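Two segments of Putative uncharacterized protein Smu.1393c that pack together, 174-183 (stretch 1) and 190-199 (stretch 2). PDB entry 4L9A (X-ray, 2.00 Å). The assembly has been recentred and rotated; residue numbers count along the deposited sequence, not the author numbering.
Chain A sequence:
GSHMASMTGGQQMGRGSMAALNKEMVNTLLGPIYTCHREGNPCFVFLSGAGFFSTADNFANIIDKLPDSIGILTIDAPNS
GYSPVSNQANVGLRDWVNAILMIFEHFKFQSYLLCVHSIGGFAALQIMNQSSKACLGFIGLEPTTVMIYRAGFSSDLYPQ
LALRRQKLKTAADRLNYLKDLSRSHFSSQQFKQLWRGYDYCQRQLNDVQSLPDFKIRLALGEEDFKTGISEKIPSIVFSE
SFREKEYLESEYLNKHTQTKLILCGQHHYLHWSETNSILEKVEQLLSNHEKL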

# COMPACT_ATOMS: atom_id res chain seq x y z
N ARG A 174 10.12 -12.65 13.41
CA ARG A 174 9.39 -11.89 12.41
C ARG A 174 9.79 -10.43 12.42
O ARG A 174 9.96 -9.82 11.36
CB ARG A 174 7.88 -12.06 12.58
CG ARG A 174 7.41 -13.47 12.26
CD ARG A 174 5.91 -13.63 12.36
NE ARG A 174 5.44 -13.48 13.73
CZ ARG A 174 5.47 -14.45 14.65
NH1 ARG A 174 5.97 -15.64 14.35
NH2 ARG A 174 5.01 -14.21 15.87
N LEU A 175 9.97 -9.87 13.61
CA LEU A 175 10.44 -8.51 13.76
C LEU A 175 11.86 -8.37 13.21
O LEU A 175 12.14 -7.48 12.40
CB LEU A 175 10.39 -8.09 15.24
CG LEU A 175 10.63 -6.62 15.59
CD1 LEU A 175 9.50 -5.76 15.07
CD2 LEU A 175 10.77 -6.44 17.10
N ASN A 176 12.76 -9.25 13.63
CA ASN A 176 14.15 -9.23 13.15
C ASN A 176 14.29 -9.39 11.63
O ASN A 176 15.21 -8.85 11.02
CB ASN A 176 14.99 -10.27 13.89
CG ASN A 176 15.16 -9.94 15.36
OD1 ASN A 176 15.06 -8.78 15.77
ND2 ASN A 176 15.40 -10.97 16.18
N TYR A 177 13.38 -10.15 11.03
CA TYR A 177 13.38 -10.30 9.58
C TYR A 177 13.11 -8.96 8.90
O TYR A 177 13.80 -8.58 7.96
CB TYR A 177 12.35 -11.34 9.15
CG TYR A 177 12.16 -11.46 7.65
CD1 TYR A 177 12.99 -12.27 6.88
CD2 TYR A 177 11.13 -10.78 7.01
CE1 TYR A 177 12.80 -12.39 5.51
CE2 TYR A 177 10.93 -10.88 5.66
CZ TYR A 177 11.76 -11.69 4.90
OH TYR A 177 11.55 -11.79 3.53
N LEU A 178 12.11 -8.22 9.39
CA LEU A 178 11.82 -6.89 8.85
C LEU A 178 12.96 -5.90 9.11
O LEU A 178 13.30 -5.12 8.23
CB LEU A 178 10.52 -6.34 9.42
CG LEU A 178 9.29 -7.11 8.95
CD1 LEU A 178 8.05 -6.59 9.66
CD2 LEU A 178 9.15 -7.02 7.42
N LYS A 179 13.53 -5.96 10.32
CA LYS A 179 14.65 -5.11 10.68
C LYS A 179 15.84 -5.33 9.76
O LYS A 179 16.45 -4.37 9.29
CB LYS A 179 15.08 -5.36 12.13
CG LYS A 179 14.18 -4.76 13.20
CD LYS A 179 14.85 -3.59 13.90
CE LYS A 179 13.89 -2.77 14.76
NZ LYS A 179 13.37 -3.52 15.94
N ASP A 180 16.19 -6.59 9.51
CA ASP A 180 17.31 -6.92 8.62
C ASP A 180 17.03 -6.44 7.20
O ASP A 180 17.90 -5.86 6.54
CB ASP A 180 17.60 -8.42 8.62
CG ASP A 180 18.20 -8.90 9.93
OD1 ASP A 180 18.71 -8.06 10.70
OD2 ASP A 180 18.15 -10.12 10.20
N LEU A 181 15.81 -6.67 6.75
CA LEU A 181 15.43 -6.34 5.39
C LEU A 181 15.48 -4.82 5.19
O LEU A 181 16.10 -4.33 4.24
CB LEU A 181 14.02 -6.87 5.12
CG LEU A 181 13.63 -7.09 3.66
CD1 LEU A 181 14.62 -8.04 3.02
CD2 LEU A 181 12.20 -7.62 3.56
N SER A 182 14.82 -4.08 6.08
CA SER A 182 14.77 -2.61 5.97
C SER A 182 16.17 -2.00 6.14
O SER A 182 16.50 -1.01 5.48
CB SER A 182 13.78 -2.01 6.98
OG SER A 182 14.11 -2.38 8.31
N ARG A 183 16.97 -2.60 7.02
CA ARG A 183 18.34 -2.16 7.24
C ARG A 183 19.17 -2.20 5.95
O ARG A 183 20.01 -1.32 5.70
CB ARG A 183 19.01 -3.02 8.33
CG ARG A 183 20.21 -2.35 9.03
CD ARG A 183 20.70 -3.18 10.21
NE ARG A 183 20.62 -2.43 11.47
CZ ARG A 183 19.89 -2.80 12.52
NH1 ARG A 183 19.18 -3.91 12.49
NH2 ARG A 183 19.89 -2.04 13.61
N GLN A 190 16.74 6.88 7.42
CA GLN A 190 15.39 6.50 7.04
C GLN A 190 15.01 5.17 7.66
O GLN A 190 13.84 4.91 7.93
CB GLN A 190 15.23 6.53 5.51
CG GLN A 190 15.37 7.96 4.97
CD GLN A 190 15.02 8.14 3.51
OE1 GLN A 190 15.47 7.36 2.64
NE2 GLN A 190 14.23 9.18 3.21
N PHE A 191 16.01 4.35 7.93
CA PHE A 191 15.82 3.15 8.74
C PHE A 191 15.31 3.50 10.14
O PHE A 191 14.25 3.03 10.56
CB PHE A 191 17.12 2.38 8.82
CG PHE A 191 17.09 1.22 9.78
CD1 PHE A 191 17.70 1.31 11.02
CD2 PHE A 191 16.49 0.02 9.42
CE1 PHE A 191 17.69 0.23 11.89
CE2 PHE A 191 16.48 -1.05 10.29
CZ PHE A 191 17.08 -0.95 11.53
N LYS A 192 16.05 4.33 10.87
CA LYS A 192 15.63 4.68 12.22
C LYS A 192 14.26 5.37 12.22
O LYS A 192 13.45 5.14 13.11
CB LYS A 192 16.69 5.52 12.94
CG LYS A 192 17.87 4.71 13.48
CD LYS A 192 18.83 5.58 14.30
CE LYS A 192 20.09 4.82 14.70
NZ LYS A 192 19.85 3.84 15.79
N GLN A 193 14.01 6.19 11.22
CA GLN A 193 12.73 6.89 11.13
C GLN A 193 11.61 5.86 10.89
O GLN A 193 10.61 5.84 11.60
CB GLN A 193 12.77 7.97 10.04
CG GLN A 193 11.62 8.98 10.12
CD GLN A 193 11.62 9.80 11.43
OE1 GLN A 193 12.67 10.23 11.90
NE2 GLN A 193 10.44 10.00 12.01
N LEU A 194 11.81 4.98 9.92
CA LEU A 194 10.87 3.88 9.69
C LEU A 194 10.52 3.19 11.01
O LEU A 194 9.35 2.95 11.30
CB LEU A 194 11.45 2.86 8.71
CG LEU A 194 10.55 1.69 8.30
CD1 LEU A 194 9.40 2.19 7.44
CD2 LEU A 194 11.36 0.62 7.55
N TRP A 195 11.53 2.86 11.81
CA TRP A 195 11.25 2.10 13.03
C TRP A 195 10.69 2.97 14.16
O TRP A 195 10.01 2.45 15.05
CB TRP A 195 12.46 1.25 13.45
CG TRP A 195 12.60 0.07 12.51
CD1 TRP A 195 13.43 -0.03 11.45
CD2 TRP A 195 11.79 -1.12 12.51
NE1 TRP A 195 13.22 -1.23 10.80
CE2 TRP A 195 12.23 -1.92 11.44
CE3 TRP A 195 10.77 -1.60 13.34
CZ2 TRP A 195 11.66 -3.16 11.15
CZ3 TRP A 195 10.21 -2.83 13.06
CH2 TRP A 195 10.66 -3.60 11.98
N ARG A 196 10.94 4.27 14.12
CA ARG A 196 10.30 5.17 15.09
C ARG A 196 8.78 5.12 14.93
O ARG A 196 8.05 5.11 15.90
CB ARG A 196 10.81 6.60 14.95
CG ARG A 196 12.18 6.82 15.53
CD ARG A 196 12.58 8.30 15.50
NE ARG A 196 13.98 8.45 15.90
CZ ARG A 196 14.97 8.76 15.07
NH1 ARG A 196 14.72 8.98 13.78
NH2 ARG A 196 16.21 8.87 15.53
N GLY A 197 8.31 5.06 13.69
CA GLY A 197 6.88 4.95 13.44
C GLY A 197 6.29 3.62 13.89
O GLY A 197 5.24 3.56 14.53
N TYR A 198 6.97 2.53 13.53
CA TYR A 198 6.59 1.21 14.01
C TYR A 198 6.45 1.19 15.52
O TYR A 198 5.44 0.74 16.07
CB TYR A 198 7.65 0.18 13.59
CG TYR A 198 7.29 -1.24 13.98
CD1 TYR A 198 7.48 -1.69 15.27
CD2 TYR A 198 6.76 -2.12 13.04
CE1 TYR A 198 7.15 -2.98 15.63
CE2 TYR A 198 6.43 -3.41 13.38
CZ TYR A 198 6.63 -3.84 14.67
OH TYR A 198 6.30 -5.12 15.02
N ASP A 199 7.48 1.67 16.20
CA ASP A 199 7.55 1.59 17.66
C ASP A 199 6.49 2.50 18.31
O ASP A 199 5.95 2.18 19.37
CB ASP A 199 8.95 1.97 18.15
CG ASP A 199 10.01 0.94 17.76
OD1 ASP A 199 9.66 -0.22 17.46
OD2 ASP A 199 11.21 1.30 17.78
O HOH W 1 13.49 -0.32 17.15
O HOH W 2 11.00 -2.71 17.75

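The indole of Trp 195 is held from two directions at once: its edge is hydrogen-bonded to a serine, and one of its faces is covered by a lysine side chain. Trp 195 NE1 donates to Ser 182 OG at 2.9 Å with a nearly straight N-H...O angle of 161°, which satisfies the one polar atom of a large buried ring. Over the face, Lys 179 CE lies 3.7 Å from the centroid of the Trp 195 six-membered ring, and Lys 179 NZ lies 4.4 Å from the same centroid, each 20° off the ring normal. The methylene thus makes a CH-pi contact while the ammonium makes a cation-pi interaction with the same electron-rich surface, a combination for which a long side chain ending in a charge is well suited.

The backbones that carry these groups are two helices running roughly antiparallel, at 149° between their N-to-C directions, with axes 10.2 Å apart at closest approach. They converge toward Arg 183 and Phe 191, whose CA atoms are 6.1 Å apart, and spread toward the other end, where the CA atoms of Leu 175 and Tyr 198 are 10.5 Å apart. Trp 195 acts as a knob in a hole formed by Leu 175, Leu 178, Lys 179 and Ser 182.

At the wider end, Leu 175 reaches across although its CA-to-CB bond points sideways. Leu 175 CD1 comes within 3.6 Å of Trp 195 CZ3 and 3.5 Å of Tyr 198 CZ, so one branched aliphatic chain packs against two aromatic rings. Leu 178 adds apolar contact, its CB 3.8 Å from Trp 195 CH2.

Where the helices draw close, Ser 182, a small residue, points toward the partner helix: its CB is 3.6 Å from Leu 194 CD2, and its OG meets the edge of the Phe 191 ring, 3.4 Å from CE2. The guanidinium of Arg 183 has Phe 191 over one face, with Arg 183 CZ 3.5 Å from Phe 191 CZ. Arg 183 CG lies over one face of the Phe 191 ring, so the aliphatic part of the side chain covers the aromatic surface while the residue as a whole remains exposed.

Water extends the polar network. Lys 179 NZ donates to water 2 at 3.1 Å, and that water donates to Asp 199 OD1 at 2.8 Å. A second bridge runs through water 1, which donates to Asp 199 OD2 at 2.9 Å but receives only a weak bond from Lys 179 NZ, at 3.4 Å.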